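Local coordinates for protein Agap007691-pb (Anopheles gambiae, PDB 5C98) that is of unknown function but adopts the serpin fold and may, like other members of that family, inhibit serine proteases, at residues Ser42-Arg47 with Asp363-Gln368; Glu152-Glu157 with Met170-Val175; Thr274-Pro279 with Phe346-Asn351. All coordinates share one frame; numbering follows the deposited sequence.

How the contacts relate
Following the chain from its N terminus, S42-R47 opens contact 1 at the start of helix 43-51, but its partner, D363-Q368, comes only near the C terminus, so contact 1 closes a loop that contains the other two. Inside it, contact 2 closes first, a short loop that returns the segment after helix 133-146 to strand 169-177. Contact 3 then pairs strands 270-287 and 346-349; contacts 2 and 3 follow in series, on opposite sides of the chain's centre, with nearest atoms about 17 Å apart. Contacts 1 and 2 touch: H45 ND1 lies 2.6 Å from S173 OG, a probable hydrogen bond between helix 43-51 and strand 169-177.

Contact 1: Ser42-Arg47 with Asp363-Gln368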
loop_
_atom_site.group_PDB
_atom_site.type_symbol
_atom_site.label_atom_id
_atom_site.label_comp_id
_atom_site.label_asym_id
_atom_site.label_seq_id
_atom_site.Cartn_x
_atom_site.Cartn_y
_atom_site.Cartn_z
ATOM N N SER A 42 0.237 -0.878 1.116
ATOM C CA SER A 42 -0.052 0.266 1.975
ATOM C C SER A 42 -0.345 -0.253 3.366
ATOM O O SER A 42 -1.501 -0.508 3.719
ATOM C CB SER A 42 -1.240 1.046 1.430
ATOM O OG SER A 42 -1.578 2.080 2.314
ATOM N N PRO A 43 0.685 -0.437 4.175
ATOM C CA PRO A 43 0.449 -0.828 5.573
ATOM C C PRO A 43 -0.431 0.165 6.304
ATOM O O PRO A 43 -1.182 -0.218 7.206
ATOM C CB PRO A 43 1.870 -0.915 6.139
ATOM C CG PRO A 43 2.717 -1.272 4.897
ATOM C CD PRO A 43 2.119 -0.444 3.835
ATOM N N TYR A 44 -0.325 1.443 5.972
ATOM C CA TYR A 44 -1.166 2.443 6.613
ATOM C C TYR A 44 -2.625 2.126 6.378
ATOM O O TYR A 44 -3.435 2.212 7.312
ATOM C CB TYR A 44 -0.825 3.830 6.069
ATOM C CG TYR A 44 -1.476 5.023 6.776
ATOM C CD1 TYR A 44 -1.531 5.085 8.160
ATOM C CD2 TYR A 44 -1.935 6.101 6.050
ATOM C CE1 TYR A 44 -2.060 6.188 8.803
ATOM C CE2 TYR A 44 -2.481 7.213 6.695
ATOM C CZ TYR A 44 -2.527 7.230 8.050
ATOM O OH TYR A 44 -3.040 8.322 8.715
ATOM N N HIS A 45 -3.007 1.780 5.134
ATOM C CA HIS A 45 -4.407 1.452 4.918
ATOM C C HIS A 45 -4.779 0.087 5.499
ATOM O O HIS A 45 -5.937 -0.118 5.881
ATOM C CB HIS A 45 -4.800 1.588 3.475
ATOM C CG HIS A 45 -6.270 1.688 3.299
ATOM N ND1 HIS A 45 -7.004 0.760 2.602
ATOM C CD2 HIS A 45 -7.139 2.619 3.735
ATOM C CE1 HIS A 45 -8.281 1.113 2.631
ATOM N NE2 HIS A 45 -8.389 2.234 3.323
ATOM N N VAL A 46 -3.829 -0.850 5.584
ATOM C CA VAL A 46 -4.076 -2.087 6.329
ATOM C C VAL A 46 -4.529 -1.738 7.744
ATOM O O VAL A 46 -5.539 -2.246 8.237
ATOM C CB VAL A 46 -2.824 -2.988 6.308
ATOM C CG1 VAL A 46 -2.885 -4.099 7.359
ATOM C CG2 VAL A 46 -2.568 -3.572 4.929
ATOM N N ARG A 47 -3.779 -0.862 8.409
ATOM C CA ARG A 47 -4.121 -0.394 9.756
ATOM C C ARG A 47 -5.483 0.287 9.774
ATOM O O ARG A 47 -6.329 -0.004 10.639
ATOM C CB ARG A 47 -3.002 0.523 10.288
ATOM C CG ARG A 47 -3.370 1.292 11.556
ATOM C CD ARG A 47 -3.885 2.676 11.228
ATOM N NE ARG A 47 -4.146 3.451 12.445
ATOM C CZ ARG A 47 -3.202 4.093 13.126
ATOM N NH1 ARG A 47 -1.940 4.075 12.721
ATOM N NH2 ARG A 47 -3.535 4.793 14.211
ATOM N N ASP A 363 4.168 15.794 6.332
ATOM C CA ASP A 363 4.552 15.128 7.575
ATOM C C ASP A 363 5.458 13.913 7.370
ATOM O O ASP A 363 5.875 13.299 8.363
ATOM C CB ASP A 363 3.303 14.723 8.382
ATOM C CG ASP A 363 2.371 13.801 7.607
ATOM O OD1 ASP A 363 2.801 13.312 6.558
ATOM O OD2 ASP A 363 1.215 13.558 8.044
ATOM N N GLY A 364 5.786 13.554 6.130
ATOM C CA GLY A 364 6.617 12.398 5.879
ATOM C C GLY A 364 5.941 11.058 6.082
ATOM O O GLY A 364 6.620 10.025 6.134
ATOM N N ASN A 365 4.626 11.025 6.236
ATOM C CA ASN A 365 3.968 9.754 6.478
ATOM C C ASN A 365 4.008 8.912 5.215
ATOM O O ASN A 365 3.662 9.387 4.134
ATOM C CB ASN A 365 2.523 9.976 6.888
ATOM C CG ASN A 365 1.923 8.781 7.572
ATOM O OD1 ASN A 365 2.599 8.064 8.285
ATOM N ND2 ASN A 365 0.634 8.546 7.334
ATOM N N VAL A 366 4.389 7.650 5.364
ATOM C CA VAL A 366 4.489 6.728 4.242
ATOM C C VAL A 366 3.133 6.089 3.983
ATOM O O VAL A 366 2.564 5.432 4.859
ATOM C CB VAL A 366 5.554 5.657 4.486
ATOM C CG1 VAL A 366 5.587 4.664 3.309
ATOM C CG2 VAL A 366 6.936 6.303 4.738
ATOM N N LEU A 367 2.600 6.321 2.786
ATOM C CA LEU A 367 1.274 5.870 2.409
ATOM C C LEU A 367 1.293 4.603 1.560
ATOM O O LEU A 367 0.289 3.882 1.513
ATOM C CB LEU A 367 0.567 6.991 1.627
ATOM C CG LEU A 367 0.631 8.367 2.280
ATOM C CD1 LEU A 367 -0.199 9.309 1.429
ATOM C CD2 LEU A 367 0.163 8.413 3.725
ATOM N N GLN A 368 2.383 4.341 0.861
ATOM C CA GLN A 368 2.508 3.194 -0.026
ATOM C C GLN A 368 3.999 2.952 -0.161
ATOM O O GLN A 368 4.780 3.903 -0.170
ATOM C CB GLN A 368 1.912 3.481 -1.413
ATOM C CG GLN A 368 1.553 2.256 -2.189
ATOM C CD GLN A 368 1.184 2.594 -3.635
ATOM O OE1 GLN A 368 2.047 3.048 -4.385
ATOM N NE2 GLN A 368 -0.044 2.346 -4.026
HETATM O O HOH W 1 2.083 2.668 4.809
#
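S42 and Y44, at the N-terminal end of helix 43-51, meet N365-L367 in the shutter region of the serpin fold, where the start of helix B sits between the large sheet A and the sheet B strand 366-372. S42 is the N-cap. S42 OG stands anti to the backbone N (chi1 175°), where it donates to L367 O at 2.7 Å, with a C=O...donor angle of 159°, and at the same time accepts from H45 N at 3.2 Å. A serine suits this place because one small hydroxyl can cap the helix and still give its proton to the strand. L367 and Q368 form a classic beta bulge opposite I358.

A water makes a second bridge: it accepts from Y44 N at 2.9 Å and donates to V366 O at 2.8 Å, so another N-H of the first helical turn is satisfied without direct contact. V366 O also accepts from N21 ND2.

The Y44 side chain turns its ring under N365. N365 ND2 sits over one face of the Y44 ring, displaced toward the rim, 3.4 Å from Y44 CE2; ring and amide planes stand 88° apart. The amide's other end, OD1, accepts from N21 ND2 of helix 15-32, which steadies its rotation. The L367 side chain lies beside that of Y44 and points the same way, L367 CD2 3.9 Å from Y44 CD2. An Asx turn, D363 OD1 accepting from N365 N, sets the backbone of N365.

In this buried interface the S42 hydroxyl has a partner for its proton and a donor for its oxygen; the positive end of the helix dipole would be expected to polarise it and strengthen its bond to L367 O.

Contact 2: Glu152-Glu157 with Met170-Val175; sequences EDFIGE and MLFSGV
F154 of the segment that follows helix 133-146 reaches F172, S173 and G174 of strand 169-177, a central strand of the large serpin sheet; this is how the connection after serpin helix F lies against that sheet. From CA, the CB of F154 heads for the strand, and CG stands anti to the backbone N (chi1 -169°), which carries the ring inward. F154 CE1 then meets the side chain of F172, lying 4.0 Å from F172 CD1. At the tip, F154 CZ comes to S173 O at 3.2 Å, edge on and near the ring plane, so a weakly positive aromatic C-H faces the carbonyl oxygen. F154 CE2, on the other flank, rests 3.8 Å from G174 CA; with no side chain on that residue, the edge of a large ring can settle directly against the strand backbone. Phenylalanine fits because it is broad and flat: Y144 stacks on its ring, and the H324 ring meets it at an angle.

I155 extends the apolar patch from the next position, its side chain crossing that of F172 at about a right angle, with I155 CD1 4.1 Å from F172 CE1.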
loop_
_atom_site.group_PDB
_atom_site.type_symbol
_atom_site.label_atom_id
_atom_site.label_comp_id
_atom_site.label_asym_id
_atom_site.label_seq_id
_atom_site.Cartn_x
_atom_site.Cartn_y
_atom_site.Cartn_z
ATOM N N GLU A 152 -9.072 -3.112 -12.286
ATOM C CA GLU A 152 -10.250 -3.694 -12.914
ATOM C C GLU A 152 -10.455 -5.159 -12.564
ATOM O O GLU A 152 -11.546 -5.688 -12.805
ATOM C CB GLU A 152 -10.174 -3.539 -14.437
ATOM C CG GLU A 152 -10.130 -2.089 -14.903
ATOM C CD GLU A 152 -11.432 -1.347 -14.649
ATOM O OE1 GLU A 152 -12.471 -1.770 -15.204
ATOM O OE2 GLU A 152 -11.416 -0.347 -13.893
ATOM N N ASP A 153 -9.450 -5.826 -12.006
ATOM C CA ASP A 153 -9.546 -7.228 -11.590
ATOM C C ASP A 153 -8.944 -7.330 -10.192
ATOM O O ASP A 153 -7.856 -7.864 -9.976
ATOM C CB ASP A 153 -8.837 -8.149 -12.575
ATOM C CG ASP A 153 -9.728 -8.560 -13.723
ATOM O OD1 ASP A 153 -10.525 -9.504 -13.541
ATOM O OD2 ASP A 153 -9.633 -7.933 -14.799
ATOM N N PHE A 154 -9.677 -6.795 -9.228
ATOM C CA PHE A 154 -9.149 -6.681 -7.880
ATOM C C PHE A 154 -8.794 -8.051 -7.289
ATOM O O PHE A 154 -7.763 -8.195 -6.622
ATOM C CB PHE A 154 -10.177 -5.920 -7.025
ATOM C CG PHE A 154 -9.652 -5.515 -5.694
ATOM C CD1 PHE A 154 -9.576 -6.434 -4.683
ATOM C CD2 PHE A 154 -9.214 -4.225 -5.449
ATOM C CE1 PHE A 154 -9.061 -6.103 -3.460
ATOM C CE2 PHE A 154 -8.718 -3.891 -4.193
ATOM C CZ PHE A 154 -8.642 -4.827 -3.219
ATOM N N ILE A 155 -9.658 -9.059 -7.478
ATOM C CA ILE A 155 -9.464 -10.390 -6.904
ATOM C C ILE A 155 -9.943 -11.413 -7.920
ATOM O O ILE A 155 -10.668 -11.097 -8.864
ATOM C CB ILE A 155 -10.187 -10.675 -5.554
ATOM C CG1 ILE A 155 -11.634 -10.182 -5.594
ATOM C CG2 ILE A 155 -9.412 -10.109 -4.352
ATOM C CD1 ILE A 155 -12.523 -10.904 -4.593
ATOM N N GLY A 156 -9.503 -12.653 -7.707
ATOM C CA GLY A 156 -10.050 -13.800 -8.393
ATOM C C GLY A 156 -10.989 -14.566 -7.472
ATOM O O GLY A 156 -11.041 -14.357 -6.263
ATOM N N GLU A 157 -11.756 -15.468 -8.079
ATOM C CA GLU A 157 -12.685 -16.268 -7.291
ATOM C C GLU A 157 -11.966 -17.066 -6.212
ATOM O O GLU A 157 -12.520 -17.283 -5.124
ATOM C CB GLU A 157 -13.476 -17.191 -8.211
ATOM C CG GLU A 157 -14.665 -16.510 -8.862
ATOM C CD GLU A 157 -14.349 -15.859 -10.201
ATOM O OE1 GLU A 157 -13.152 -15.655 -10.522
ATOM O OE2 GLU A 157 -15.310 -15.559 -10.943
ATOM N N MET A 170 -15.089 -10.930 5.213
ATOM C CA MET A 170 -13.848 -10.685 4.495
ATOM C C MET A 170 -13.673 -9.201 4.248
ATOM O O MET A 170 -14.649 -8.463 4.093
ATOM C CB MET A 170 -13.842 -11.373 3.139
ATOM C CG MET A 170 -14.094 -12.874 3.243
ATOM S SD MET A 170 -13.690 -13.753 1.722
ATOM C CE MET A 170 -11.917 -13.761 1.832
ATOM N N LEU A 171 -12.412 -8.772 4.241
ATOM C CA LEU A 171 -12.051 -7.367 4.148
ATOM C C LEU A 171 -11.148 -7.155 2.944
ATOM O O LEU A 171 -10.330 -8.020 2.616
ATOM C CB LEU A 171 -11.294 -6.925 5.419
ATOM C CG LEU A 171 -10.849 -5.462 5.513
ATOM C CD1 LEU A 171 -12.042 -4.502 5.470
ATOM C CD2 LEU A 171 -10.049 -5.302 6.795
ATOM N N PHE A 172 -11.278 -6.003 2.287
ATOM C CA PHE A 172 -10.499 -5.633 1.117
ATOM C C PHE A 172 -10.035 -4.194 1.233
ATOM O O PHE A 172 -10.762 -3.348 1.751
ATOM C CB PHE A 172 -11.323 -5.858 -0.158
ATOM C CG PHE A 172 -11.849 -7.248 -0.231
ATOM C CD1 PHE A 172 -11.098 -8.253 -0.830
ATOM C CD2 PHE A 172 -13.048 -7.588 0.354
ATOM C CE1 PHE A 172 -11.573 -9.552 -0.839
ATOM C CE2 PHE A 172 -13.496 -8.878 0.357
ATOM C CZ PHE A 172 -12.769 -9.856 -0.247
ATOM N N SER A 173 -8.803 -3.935 0.778
ATOM C CA SER A 173 -8.223 -2.598 0.749
ATOM C C SER A 173 -7.668 -2.354 -0.638
ATOM O O SER A 173 -6.881 -3.162 -1.136
ATOM C CB SER A 173 -7.066 -2.529 1.743
ATOM O OG SER A 173 -6.212 -1.434 1.418
ATOM N N GLY A 174 -8.052 -1.250 -1.252
ATOM C CA GLY A 174 -7.428 -0.791 -2.479
ATOM C C GLY A 174 -6.758 0.548 -2.258
ATOM O O GLY A 174 -7.434 1.476 -1.804
ATOM N N VAL A 175 -5.474 0.700 -2.607
ATOM C CA VAL A 175 -4.778 1.985 -2.516
ATOM C C VAL A 175 -4.116 2.269 -3.862
ATOM O O VAL A 175 -3.181 1.562 -4.258
ATOM C CB VAL A 175 -3.754 2.043 -1.390
ATOM C CG1 VAL A 175 -3.037 3.391 -1.382
ATOM C CG2 VAL A 175 -4.481 1.788 -0.058
#

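Contact 3: Thr274-Pro279 with Phe346-Asn351; sequences TDLKLP and FEFHAN
T274-P279 and F346-H349 run parallel, their axes 4.5 Å apart and 4° from one another, and D275 and K277 direct their backbone polar groups across the gap: D275 N donates to F346 O, D275 O accepts from F348 N, K277 N donates to F348 O and K277 O accepts from A350 N. Each of these two thus bonds to two partner residues, the usual parallel pattern.

On the face that carries D275, K277 and H349, H349 NE2 donates to D275 OD1 at 2.5 Å, a short bond to the anti lone pair of the carboxylate and close to the imidazole plane. D275 OD2 accepts from H209 NE2, so aspartate serves two histidines; its charge would tend to favour a protonated H349 imidazole, though the nearby K277 amine would work against it. Over one face of the H349 ring, K277 CD stands 3.7 Å from the centroid, a CH-pi contact possible because the extended lysine chain is aliphatic until NZ, which pairs with E193.

In serpin terms the strand around E347-H349 is s1C, which follows the reactive-centre loop, and T274-P279 lies on its neighbour s2C. The face with T274 and the two phenylalanines is mainly apolar. F348 CB touches T274 CG2 at 3.9 Å, and the F348 ring suits its hydrophobic neighbours V227, V241 and L243. T274 OG1, hydrogen-bonded to C272 O, packs at the F346 ring edge, 3.8 Å from F346 CD2; R216 makes a cation-pi contact with that ring.

A350, donor of the last backbone bond, also centres an inverse gamma turn, with A350 O 3.3 Å from P279 CD.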
loop_
_atom_site.group_PDB
_atom_site.type_symbol
_atom_site.label_atom_id
_atom_site.label_comp_id
_atom_site.label_asym_id
_atom_site.label_seq_id
_atom_site.Cartn_x
_atom_site.Cartn_y
_atom_site.Cartn_z
ATOM N N THR A 274 19.499 17.480 -11.716
ATOM C CA THR A 274 19.819 16.057 -11.746
ATOM C C THR A 274 19.490 15.477 -13.105
ATOM O O THR A 274 18.396 15.694 -13.630
ATOM C CB THR A 274 18.990 15.322 -10.695
ATOM O OG1 THR A 274 19.325 15.823 -9.400
ATOM C CG2 THR A 274 19.235 13.793 -10.732
ATOM N N ASP A 275 20.429 14.717 -13.663
ATOM C CA ASP A 275 20.163 13.953 -14.870
ATOM C C ASP A 275 19.496 12.660 -14.437
ATOM O O ASP A 275 20.130 11.788 -13.830
ATOM C CB ASP A 275 21.438 13.673 -15.656
ATOM C CG ASP A 275 21.132 13.131 -17.018
ATOM O OD1 ASP A 275 20.983 11.912 -17.140
ATOM O OD2 ASP A 275 20.971 13.940 -17.960
ATOM N N LEU A 276 18.197 12.582 -14.700
ATOM C CA LEU A 276 17.334 11.551 -14.152
ATOM C C LEU A 276 16.896 10.602 -15.257
ATOM O O LEU A 276 16.402 11.042 -16.298
ATOM C CB LEU A 276 16.117 12.227 -13.512
ATOM C CG LEU A 276 15.038 11.384 -12.840
ATOM C CD1 LEU A 276 15.598 10.626 -11.680
ATOM C CD2 LEU A 276 13.918 12.285 -12.386
ATOM N N LYS A 277 17.051 9.304 -15.011
ATOM C CA LYS A 277 16.530 8.260 -15.869
ATOM C C LYS A 277 15.765 7.277 -15.012
ATOM O O LYS A 277 16.227 6.900 -13.940
ATOM C CB LYS A 277 17.618 7.544 -16.641
ATOM C CG LYS A 277 18.277 8.437 -17.664
ATOM C CD LYS A 277 19.246 7.637 -18.477
ATOM C CE LYS A 277 19.656 8.343 -19.746
ATOM N NZ LYS A 277 20.380 7.401 -20.646
ATOM N N LEU A 278 14.579 6.883 -15.492
ATOM C CA LEU A 278 13.669 6.030 -14.721
ATOM C C LEU A 278 12.863 5.247 -15.746
ATOM O O LEU A 278 12.397 5.844 -16.718
ATOM C CB LEU A 278 12.718 6.923 -13.905
ATOM C CG LEU A 278 11.742 6.334 -12.894
ATOM C CD1 LEU A 278 12.473 5.887 -11.639
ATOM C CD2 LEU A 278 10.673 7.354 -12.511
ATOM N N PRO A 279 12.655 3.942 -15.582
ATOM C CA PRO A 279 11.710 3.265 -16.481
ATOM C C PRO A 279 10.317 3.871 -16.382
ATOM O O PRO A 279 9.888 4.326 -15.319
ATOM C CB PRO A 279 11.724 1.810 -15.996
ATOM C CG PRO A 279 12.215 1.877 -14.610
ATOM C CD PRO A 279 13.147 3.038 -14.530
ATOM N N PHE A 346 24.119 16.115 -10.559
ATOM C CA PHE A 346 23.885 14.827 -9.927
ATOM C C PHE A 346 23.344 13.935 -11.029
ATOM O O PHE A 346 22.627 14.413 -11.909
ATOM C CB PHE A 346 22.883 14.967 -8.768
ATOM C CG PHE A 346 22.715 13.721 -7.942
ATOM C CD1 PHE A 346 23.794 13.151 -7.294
ATOM C CD2 PHE A 346 21.464 13.142 -7.780
ATOM C CE1 PHE A 346 23.645 12.018 -6.532
ATOM C CE2 PHE A 346 21.307 12.001 -7.006
ATOM C CZ PHE A 346 22.401 11.444 -6.384
ATOM N N GLU A 347 23.749 12.669 -11.034
ATOM C CA GLU A 347 23.174 11.677 -11.924
ATOM C C GLU A 347 22.392 10.689 -11.090
ATOM O O GLU A 347 22.871 10.215 -10.047
ATOM C CB GLU A 347 24.227 10.959 -12.786
ATOM C CG GLU A 347 24.664 11.801 -13.998
ATOM C CD GLU A 347 25.511 11.060 -15.036
ATOM O OE1 GLU A 347 26.151 11.758 -15.850
ATOM O OE2 GLU A 347 25.524 9.808 -15.067
ATOM N N PHE A 348 21.185 10.386 -11.548
ATOM C CA PHE A 348 20.365 9.345 -10.921
ATOM C C PHE A 348 19.750 8.539 -12.051
ATOM O O PHE A 348 18.701 8.888 -12.576
ATOM C CB PHE A 348 19.296 9.965 -10.027
ATOM C CG PHE A 348 18.526 8.965 -9.210
ATOM C CD1 PHE A 348 17.378 8.365 -9.692
ATOM C CD2 PHE A 348 18.939 8.678 -7.918
ATOM C CE1 PHE A 348 16.670 7.501 -8.901
ATOM C CE2 PHE A 348 18.243 7.805 -7.144
ATOM C CZ PHE A 348 17.101 7.221 -7.625
ATOM N N HIS A 349 20.410 7.458 -12.414
ATOM C CA HIS A 349 19.992 6.591 -13.510
ATOM C C HIS A 349 19.510 5.281 -12.914
ATOM O O HIS A 349 20.305 4.402 -12.575
ATOM C CB HIS A 349 21.137 6.412 -14.495
ATOM C CG HIS A 349 21.450 7.651 -15.255
ATOM N ND1 HIS A 349 22.464 7.719 -16.185
ATOM C CD2 HIS A 349 20.899 8.887 -15.215
ATOM C CE1 HIS A 349 22.503 8.931 -16.702
ATOM N NE2 HIS A 349 21.565 9.660 -16.127
ATOM N N ALA A 350 18.198 5.173 -12.751
ATOM C CA ALA A 350 17.591 4.030 -12.078
ATOM C C ALA A 350 17.413 2.920 -13.108
ATOM O O ALA A 350 16.345 2.736 -13.694
ATOM C CB ALA A 350 16.279 4.433 -11.420
ATOM N N ASN A 351 18.498 2.173 -13.332
ATOM C CA ASN A 351 18.578 1.108 -14.327
ATOM C C ASN A 351 18.816 -0.235 -13.676
ATOM O O ASN A 351 19.288 -1.169 -14.328
ATOM C CB ASN A 351 19.676 1.412 -15.341
ATOM C CG ASN A 351 21.001 1.720 -14.684
ATOM O OD1 ASN A 351 21.254 1.335 -13.535
ATOM N ND2 ASN A 351 21.851 2.456 -15.400
#